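Local coordinates for protein 2-oxoglutarate dehydrogenase E3 component (PDB 2YQU) that probably oxidises the dihydrolipoyl groups of 2-oxo acid dehydrogenase complexes with NAD(+) as acceptor, using one bound FAD per subunit, at residues G275-E280 and R291-H296; L23-G28 and H323-F328; E383-V388 and H401-R406. All coordinates share one frame; numbering follows the deposited sequence.

Contact 1: residues G275-E280 and R291-H296; sequences GLSTDE and RTRVPH
Arg293 and Leu276 carry a contact between two irregular pieces of one long loop, residues 275-280 and 291-296, on the way from strand 262-264 to strand 297-299; the exposed Arg293 makes the polar part and the buried Leu276 the apolar part. The arginine side chain, extended from CG to NE, brings its NE and NH1 to the carbonyl of Gly275. NE donates to Gly275 O at 2.8 Å, with the oxygen tilted 28° from the guanidinium plane, and NH1 adds a weak bond to the same oxygen at 3.1 Å. A single carbonyl thus receives two N-H groups of one guanidinium, while Ser277 OG stands 3.1 Å from Arg293 NH1, obliquely to that flat group. Leu276 brings CD2 to the other segment, 3.5 Å from Thr292 OG1 and 3.7 Å from Val294 CG2, crossing both side chains at about a right angle. Thr292 OG1, touched here by a methyl, is hydrogen-bonded to Ile297 O, and Leu276 itself rests on Ile297. The contact joins two parts of the loop just before strand 297-299, an outermost strand of the parallel sheet in the Rossmann-type FAD-binding domain of this disulphide oxidoreductase family.

Contact 2: residues L23-G28 and H323-F328; sequences LGMKVG and HMVRGF
Leu23 lays its CD2 methyl over one face of the Arg326 guanidinium, 3.3 Å above the plane and offset toward the rim. The methyl is 3.5 Å from NH2 of Arg326 and only slightly farther from CZ and NE, so it meets the NE-CZ-NH2 part of the group. The two side chains cross at about a right angle, the arginine extended from CG to NE. Its NH1 has a long, weak ion pair with Glu322. Closer to the backbone, Leu23 CB rests on Val325 CG2 at 4.1 Å.

The same valine methyl also receives Met25. Val325 CG2 lies 3.6 Å from Met25 SD and 3.7 Å from Met25 CG, the two side chains sliding past each other in opposite directions. With CG1 of Val325 anti to the backbone N (chi1 175°), CG2 is the branch that serves both partners. Met25 bends at its last torsion (chi3 83°), and its CE methyl comes 4.3 Å from Met324 SD, a looser sulphur-to-methyl contact on the buried side, where Met324 continues onto Leu4 and Tyr132.

The contact joins the turn between helix 11-22 and strand 27-31 to the last turn of helix 310-326. Gly24, with positive phi, closes the first helix in a Schellman motif, and Leu23 and Met25 flank it, both directed at the second helix. Gly327, also at positive phi, follows that helix, its N donating to His323 O at 2.9 Å.

No hydrogen bond crosses between the segments. What holds them together is therefore probably apolar burial and van der Waals contact among methyl, methylene and thioether groups, with the guanidinium taking part through its face rather than its N-H groups.

Contact 3: residues E383-V388 and H401-R406; sequences EGFIKV and HGIGAR
His401 lies within a beta hairpin, strands 385-391 and 397-404, in the antiparallel sheet of the dimerisation domain. Its N and O both bond to Lys387, the N donating to Lys387 O at 2.9 Å and the O accepting from Lys387 N at 2.8 Å. Both bonds are fairly straight, with N-H...O angles of 158° and 160°. The two side chains emerge on the same face, where His401 NE2 turns to Tyr351 O and Lys387 NZ to the carboxylates of Glu209, Glu353 and Asp207.

Gly402 faces Ile386 in the non-hydrogen-bonded pair. Here the strands draw close: Gly402 CA is 3.2 Å from Phe385 O and 4.2 Å from Ile386 CA. The isoleucine side chain leaves by the other face, toward helices 407-419 and 438-449.

Ile403 restores the hydrogen-bonded pairing, its N and O each bonded to Phe385, and adds an apolar side-chain contact. Its CG2 meets the ring of Phe385 at CE2, 3.7 Å away, with CD2 slightly farther. Phe385 CG stands between the backbone N and the carbonyl carbon (chi1 65°), and the ring, placed obliquely to the methyl, shares with Ile403 the face covered by helix 208-221.

Gly404 and Gly384 come next, with CA atoms 4.4 Å apart and no side chain between them. Beyond the last direct bond, Ala405 N donates to a water at 2.9 Å, and that water in turn donates to Glu383 O at 2.7 Å.

In the fold
Contacts 1 and 2 belong to the same FAD-binding part of the subunit and touch directly: Arg291 CD of contact 1 packs on His323 CE1 of contact 2 at 3.7 Å, although the two centres are 20 Å apart. Along the chain contact 1 is nested inside the long loop that contact 2 closes. Neither reaches the cofactor; the side chain of Leu276 is about 12 Å from the bound FAD and that of Met324 about 13 Å. Contact 3 lies in the dimerisation domain, its centre 40 Å from those of both others and across the chain's centre from contact 1. There the side chain of Ile403 is about 9 Å from that of Leu180, which is predicted to bind NAD(+).

Contact 1: residues G275-E280 and R291-H296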
loop_
_atom_site.group_PDB
_atom_site.type_symbol
_atom_site.label_atom_id
_atom_site.label_comp_id
_atom_site.label_asym_id
_atom_site.label_seq_id
_atom_site.Cartn_x
_atom_site.Cartn_y
_atom_site.Cartn_z
ATOM N N GLY A 275 10.941 32.082 30.473
ATOM C CA GLY A 275 10.475 31.505 31.723
ATOM C C GLY A 275 10.287 30.007 31.595
ATOM O O GLY A 275 9.493 29.413 32.319
ATOM N N LEU A 276 11.028 29.405 30.668
ATOM C CA LEU A 276 10.902 27.991 30.353
ATOM C C LEU A 276 12.186 27.245 30.657
ATOM O O LEU A 276 13.266 27.828 30.706
ATOM C CB LEU A 276 10.565 27.800 28.874
ATOM C CG LEU A 276 9.291 28.481 28.385
ATOM C CD1 LEU A 276 9.161 28.350 26.868
ATOM C CD2 LEU A 276 8.076 27.905 29.095
ATOM N N SER A 277 12.046 25.940 30.846
ATOM C CA SER A 277 13.200 25.065 31.028
ATOM C C SER A 277 12.946 23.687 30.429
ATOM O O SER A 277 11.810 23.319 30.126
ATOM C CB SER A 277 13.553 24.940 32.509
ATOM O OG SER A 277 12.459 24.468 33.263
ATOM N N THR A 278 14.028 22.938 30.252
ATOM C CA THR A 278 13.948 21.565 29.775
ATOM C C THR A 278 13.971 20.585 30.936
ATOM O O THR A 278 14.497 20.888 32.011
ATOM C CB THR A 278 15.115 21.262 28.821
ATOM O OG1 THR A 278 16.363 21.608 29.439
ATOM C CG2 THR A 278 15.049 22.152 27.589
ATOM N N ASP A 279 13.411 19.401 30.703
ATOM C CA ASP A 279 13.469 18.321 31.675
ATOM C C ASP A 279 14.788 17.551 31.534
ATOM O O ASP A 279 15.710 18.002 30.861
ATOM C CB ASP A 279 12.235 17.411 31.569
ATOM C CG ASP A 279 12.158 16.630 30.258
ATOM O OD1 ASP A 279 13.164 16.522 29.518
ATOM O OD2 ASP A 279 11.099 16.081 29.895
ATOM N N GLU A 280 14.857 16.381 32.151
ATOM C CA GLU A 280 16.115 15.663 32.314
ATOM C C GLU A 280 16.653 15.170 30.969
ATOM O O GLU A 280 17.863 15.041 30.786
ATOM C CB GLU A 280 15.928 14.485 33.279
ATOM C CG GLU A 280 15.588 14.898 34.711
ATOM C CD GLU A 280 14.090 14.973 34.981
ATOM O OE1 GLU A 280 13.676 14.702 36.123
ATOM O OE2 GLU A 280 13.320 15.313 34.060
ATOM N N ARG A 291 0.779 23.206 24.986
ATOM C CA ARG A 291 1.235 24.444 25.613
ATOM C C ARG A 291 2.345 24.139 26.608
ATOM O O ARG A 291 2.259 23.174 27.370
ATOM C CB ARG A 291 0.110 25.129 26.395
ATOM C CG ARG A 291 -1.071 25.588 25.595
ATOM C CD ARG A 291 -2.230 26.053 26.488
ATOM N NE ARG A 291 -2.787 24.939 27.256
ATOM C CZ ARG A 291 -3.925 24.981 27.957
ATOM N NH1 ARG A 291 -4.676 26.073 27.984
ATOM N NH2 ARG A 291 -4.321 23.908 28.625
ATOM N N THR A 292 3.361 24.990 26.633
ATOM C CA THR A 292 4.341 24.970 27.708
ATOM C C THR A 292 3.675 25.582 28.935
ATOM O O THR A 292 2.475 25.905 28.907
ATOM C CB THR A 292 5.601 25.788 27.344
ATOM O OG1 THR A 292 5.251 27.172 27.197
ATOM C CG2 THR A 292 6.175 25.387 25.985
ATOM N N ARG A 293 4.451 25.769 29.996
ATOM C CA ARG A 293 3.930 26.385 31.210
ATOM C C ARG A 293 3.610 27.875 31.009
ATOM O O ARG A 293 2.869 28.459 31.801
ATOM C CB ARG A 293 4.889 26.168 32.385
ATOM C CG ARG A 293 6.174 26.965 32.335
ATOM C CD ARG A 293 7.007 26.818 33.598
ATOM N NE ARG A 293 8.428 27.075 33.369
ATOM C CZ ARG A 293 9.412 26.645 34.159
ATOM N NH1 ARG A 293 10.672 26.947 33.863
ATOM N NH2 ARG A 293 9.157 25.903 35.238
ATOM N N VAL A 294 4.176 28.484 29.967
ATOM C CA VAL A 294 3.790 29.827 29.538
ATOM C C VAL A 294 2.728 29.650 28.451
ATOM O O VAL A 294 3.050 29.211 27.348
ATOM C CB VAL A 294 4.996 30.619 29.001
ATOM C CG1 VAL A 294 4.553 31.959 28.471
ATOM C CG2 VAL A 294 6.035 30.783 30.094
ATOM N N PRO A 295 1.471 29.979 28.759
ATOM C CA PRO A 295 0.322 29.507 27.967
ATOM C C PRO A 295 0.285 29.875 26.473
ATOM O O PRO A 295 -0.310 29.130 25.708
ATOM C CB PRO A 295 -0.886 30.134 28.684
ATOM C CG PRO A 295 -0.406 30.524 30.018
ATOM C CD PRO A 295 1.045 30.835 29.882
ATOM N N HIS A 296 0.875 31.002 26.076
ATOM C CA HIS A 296 0.908 31.406 24.667
ATOM C C HIS A 296 2.122 30.856 23.902
ATOM O O HIS A 296 2.316 31.181 22.731
ATOM C CB HIS A 296 0.877 32.937 24.540
ATOM C CG HIS A 296 2.112 33.612 25.049
ATOM N ND1 HIS A 296 2.262 33.985 26.367
ATOM C CD2 HIS A 296 3.262 33.961 24.425
ATOM C CE1 HIS A 296 3.449 34.546 26.530
ATOM N NE2 HIS A 296 4.078 34.539 25.368
#

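Contact 2: residues L23-G28 and H323-F328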
loop_
_atom_site.group_PDB
_atom_site.type_symbol
_atom_site.label_atom_id
_atom_site.label_comp_id
_atom_site.label_asym_id
_atom_site.label_seq_id
_atom_site.Cartn_x
_atom_site.Cartn_y
_atom_site.Cartn_z
ATOM N N LEU A 23 -5.864 29.322 8.827
ATOM C CA LEU A 23 -6.790 29.727 9.885
ATOM C C LEU A 23 -6.913 31.246 9.996
ATOM O O LEU A 23 -7.740 31.748 10.752
ATOM C CB LEU A 23 -6.350 29.133 11.228
ATOM C CG LEU A 23 -6.458 27.604 11.286
ATOM C CD1 LEU A 23 -5.652 27.052 12.452
ATOM C CD2 LEU A 23 -7.907 27.165 11.368
ATOM N N GLY A 24 -6.091 31.964 9.235
ATOM C CA GLY A 24 -6.156 33.412 9.153
ATOM C C GLY A 24 -5.124 34.147 9.980
ATOM O O GLY A 24 -5.219 35.359 10.146
ATOM N N MET A 25 -4.145 33.423 10.508
ATOM C CA MET A 25 -3.081 34.018 11.310
ATOM C C MET A 25 -2.023 34.674 10.423
ATOM O O MET A 25 -1.757 34.217 9.305
ATOM C CB MET A 25 -2.406 32.948 12.187
ATOM C CG MET A 25 -3.337 32.243 13.170
ATOM S SD MET A 25 -2.428 31.157 14.294
ATOM C CE MET A 25 -1.919 32.363 15.501
ATOM N N LYS A 26 -1.420 35.743 10.933
ATOM C CA LYS A 26 -0.249 36.346 10.310
ATOM C C LYS A 26 0.948 35.644 10.908
ATOM O O LYS A 26 1.173 35.731 12.109
ATOM C CB LYS A 26 -0.173 37.845 10.604
ATOM C CG LYS A 26 1.055 38.521 10.036
ATOM C CD LYS A 26 1.106 40.005 10.398
ATOM C CE LYS A 26 2.315 40.698 9.777
ATOM N NZ LYS A 26 2.694 41.947 10.534
ATOM N N VAL A 27 1.708 34.953 10.068
ATOM C CA VAL A 27 2.711 34.009 10.541
ATOM C C VAL A 27 4.102 34.378 10.055
ATOM O O VAL A 27 4.290 34.729 8.891
ATOM C CB VAL A 27 2.406 32.579 10.049
ATOM C CG1 VAL A 27 3.406 31.598 10.630
ATOM C CG2 VAL A 27 0.984 32.190 10.401
ATOM N N GLY A 28 5.058 34.295 10.970
ATOM C CA GLY A 28 6.471 34.362 10.655
ATOM C C GLY A 28 7.165 33.094 11.112
ATOM O O GLY A 28 6.744 32.462 12.080
ATOM N N HIS A 323 -5.498 24.950 18.286
ATOM C CA HIS A 323 -5.814 25.304 19.674
ATOM C C HIS A 323 -5.649 26.803 19.901
ATOM O O HIS A 323 -6.461 27.418 20.583
ATOM C CB HIS A 323 -4.932 24.548 20.659
ATOM C CG HIS A 323 -5.299 24.780 22.090
ATOM N ND1 HIS A 323 -4.475 25.443 22.974
ATOM C CD2 HIS A 323 -6.419 24.469 22.783
ATOM C CE1 HIS A 323 -5.060 25.503 24.159
ATOM N NE2 HIS A 323 -6.239 24.916 24.069
ATOM N N MET A 324 -4.601 27.376 19.326
ATOM C CA MET A 324 -4.366 28.819 19.401
ATOM C C MET A 324 -5.603 29.598 18.939
ATOM O O MET A 324 -6.042 30.528 19.605
ATOM C CB MET A 324 -3.173 29.224 18.525
ATOM C CG MET A 324 -1.829 28.788 19.044
ATOM S SD MET A 324 -0.565 28.994 17.797
ATOM C CE MET A 324 0.715 27.919 18.426
ATOM N N VAL A 325 -6.158 29.206 17.800
ATOM C CA VAL A 325 -7.232 29.975 17.158
ATOM C C VAL A 325 -8.621 29.612 17.702
ATOM O O VAL A 325 -9.443 30.496 17.939
ATOM C CB VAL A 325 -7.182 29.801 15.623
ATOM C CG1 VAL A 325 -8.376 30.488 14.933
ATOM C CG2 VAL A 325 -5.861 30.337 15.073
ATOM N N ARG A 326 -8.876 28.319 17.905
ATOM C CA ARG A 326 -10.220 27.831 18.239
ATOM C C ARG A 326 -10.400 27.393 19.695
ATOM O O ARG A 326 -11.529 27.219 20.155
ATOM C CB ARG A 326 -10.595 26.665 17.324
ATOM C CG ARG A 326 -10.599 26.983 15.842
ATOM C CD ARG A 326 -10.587 25.740 14.963
ATOM N NE ARG A 326 -10.826 26.039 13.553
ATOM C CZ ARG A 326 -10.775 25.130 12.579
ATOM N NH1 ARG A 326 -10.504 23.854 12.850
ATOM N NH2 ARG A 326 -11.004 25.495 11.327
ATOM N N GLY A 327 -9.298 27.184 20.406
ATOM C CA GLY A 327 -9.334 26.792 21.805
ATOM C C GLY A 327 -9.502 25.296 22.018
ATOM O O GLY A 327 -9.689 24.851 23.151
ATOM N N PHE A 328 -9.430 24.533 20.927
ATOM C CA PHE A 328 -9.543 23.076 20.957
ATOM C C PHE A 328 -8.584 22.461 19.928
ATOM O O PHE A 328 -8.446 22.948 18.804
ATOM C CB PHE A 328 -10.982 22.630 20.652
ATOM C CG PHE A 328 -12.014 23.134 21.639
ATOM C CD1 PHE A 328 -12.629 24.371 21.455
ATOM C CD2 PHE A 328 -12.390 22.361 22.734
ATOM C CE1 PHE A 328 -13.591 24.833 22.350
ATOM C CE2 PHE A 328 -13.348 22.821 23.638
ATOM C CZ PHE A 328 -13.951 24.054 23.444
#

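Contact 3: residues E383-V388 and H401-R406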
loop_
_atom_site.group_PDB
_atom_site.type_symbol
_atom_site.label_atom_id
_atom_site.label_comp_id
_atom_site.label_asym_id
_atom_site.label_seq_id
_atom_site.Cartn_x
_atom_site.Cartn_y
_atom_site.Cartn_z
ATOM N N GLU A 383 7.876 -14.399 3.338
ATOM C CA GLU A 383 8.176 -14.118 4.738
ATOM C C GLU A 383 7.443 -12.878 5.232
ATOM O O GLU A 383 7.310 -11.897 4.506
ATOM C CB GLU A 383 9.681 -13.897 4.938
ATOM C CG GLU A 383 10.563 -15.122 4.745
ATOM C CD GLU A 383 10.187 -16.292 5.642
ATOM O OE1 GLU A 383 10.163 -16.133 6.890
ATOM O OE2 GLU A 383 9.924 -17.382 5.090
ATOM N N GLY A 384 7.010 -12.926 6.484
ATOM C CA GLY A 384 6.356 -11.808 7.129
ATOM C C GLY A 384 4.998 -12.162 7.676
ATOM O O GLY A 384 4.483 -13.256 7.452
ATOM N N PHE A 385 4.421 -11.222 8.414
ATOM C CA PHE A 385 3.072 -11.373 8.943
ATOM C C PHE A 385 2.503 -10.017 9.318
ATOM O O PHE A 385 3.228 -9.033 9.421
ATOM C CB PHE A 385 3.080 -12.276 10.186
ATOM C CG PHE A 385 3.835 -11.688 11.360
ATOM C CD1 PHE A 385 3.193 -10.849 12.271
ATOM C CD2 PHE A 385 5.178 -11.985 11.556
ATOM C CE1 PHE A 385 3.888 -10.306 13.352
ATOM C CE2 PHE A 385 5.879 -11.448 12.638
ATOM C CZ PHE A 385 5.231 -10.610 13.535
ATOM N N ILE A 386 1.191 -9.972 9.497
ATOM C CA ILE A 386 0.545 -8.852 10.178
ATOM C C ILE A 386 -0.266 -9.405 11.344
ATOM O O ILE A 386 -0.893 -10.455 11.235
ATOM C CB ILE A 386 -0.351 -8.027 9.216
ATOM C CG1 ILE A 386 0.507 -7.344 8.146
ATOM C CG2 ILE A 386 -1.152 -6.968 9.998
ATOM C CD1 ILE A 386 -0.290 -6.680 7.042
ATOM N N LYS A 387 -0.232 -8.676 12.450
ATOM C CA LYS A 387 -0.854 -9.051 13.696
ATOM C C LYS A 387 -1.775 -7.911 14.128
ATOM O O LYS A 387 -1.361 -6.750 14.164
ATOM C CB LYS A 387 0.253 -9.307 14.723
ATOM C CG LYS A 387 -0.164 -9.341 16.158
ATOM C CD LYS A 387 0.899 -9.998 17.031
ATOM C CE LYS A 387 1.954 -9.003 17.519
ATOM N NZ LYS A 387 2.929 -9.634 18.479
ATOM N N VAL A 388 -3.025 -8.243 14.425
ATOM C CA VAL A 388 -3.991 -7.305 14.978
ATOM C C VAL A 388 -4.257 -7.655 16.445
ATOM O O VAL A 388 -4.526 -8.804 16.781
ATOM C CB VAL A 388 -5.309 -7.320 14.177
ATOM C CG1 VAL A 388 -6.401 -6.482 14.875
ATOM C CG2 VAL A 388 -5.075 -6.830 12.750
ATOM N N HIS A 401 0.527 -4.514 13.922
ATOM C CA HIS A 401 1.969 -4.642 13.821
ATOM C C HIS A 401 2.321 -5.635 12.727
ATOM O O HIS A 401 1.618 -6.619 12.518
ATOM C CB HIS A 401 2.552 -5.149 15.138
ATOM C CG HIS A 401 2.121 -4.376 16.347
ATOM N ND1 HIS A 401 3.006 -4.017 17.332
ATOM C CD2 HIS A 401 0.908 -3.940 16.763
ATOM C CE1 HIS A 401 2.363 -3.376 18.290
ATOM N NE2 HIS A 401 1.090 -3.298 17.960
ATOM N N GLY A 402 3.419 -5.398 12.034
ATOM C CA GLY A 402 3.783 -6.308 10.981
ATOM C C GLY A 402 5.191 -6.175 10.493
ATOM O O GLY A 402 5.906 -5.230 10.817
ATOM N N ILE A 403 5.577 -7.172 9.720
ATOM C CA ILE A 403 6.815 -7.160 8.972
ATOM C C ILE A 403 6.574 -7.881 7.652
ATOM O O ILE A 403 5.971 -8.955 7.626
ATOM C CB ILE A 403 7.964 -7.806 9.777
ATOM C CG1 ILE A 403 9.245 -7.840 8.939
ATOM C CG2 ILE A 403 7.582 -9.205 10.284
ATOM C CD1 ILE A 403 10.473 -8.244 9.731
ATOM N N GLY A 404 7.030 -7.273 6.566
ATOM C CA GLY A 404 6.852 -7.838 5.240
ATOM C C GLY A 404 6.938 -6.792 4.157
ATOM O O GLY A 404 7.027 -5.598 4.427
ATOM N N ALA A 405 6.939 -7.264 2.922
ATOM C CA ALA A 405 6.967 -6.409 1.748
ATOM C C ALA A 405 5.858 -5.370 1.849
ATOM O O ALA A 405 4.715 -5.707 2.061
ATOM C CB ALA A 405 6.796 -7.260 0.497
ATOM N N ARG A 406 6.231 -4.098 1.779
ATOM C CA ARG A 406 5.277 -2.989 1.757
ATOM C C ARG A 406 4.320 -2.929 2.958
ATOM O O ARG A 406 3.252 -2.348 2.864
ATOM C CB ARG A 406 4.514 -3.007 0.431
ATOM C CG ARG A 406 5.470 -2.853 -0.750
ATOM C CD ARG A 406 5.008 -3.448 -2.027
ATOM N NE ARG A 406 6.080 -3.390 -3.015
ATOM C CZ ARG A 406 5.956 -3.773 -4.274
ATOM N NH1 ARG A 406 4.803 -4.249 -4.721
ATOM N NH2 ARG A 406 6.993 -3.681 -5.098
HETATM O O HOH W 1 7.437 -10.122 2.459
#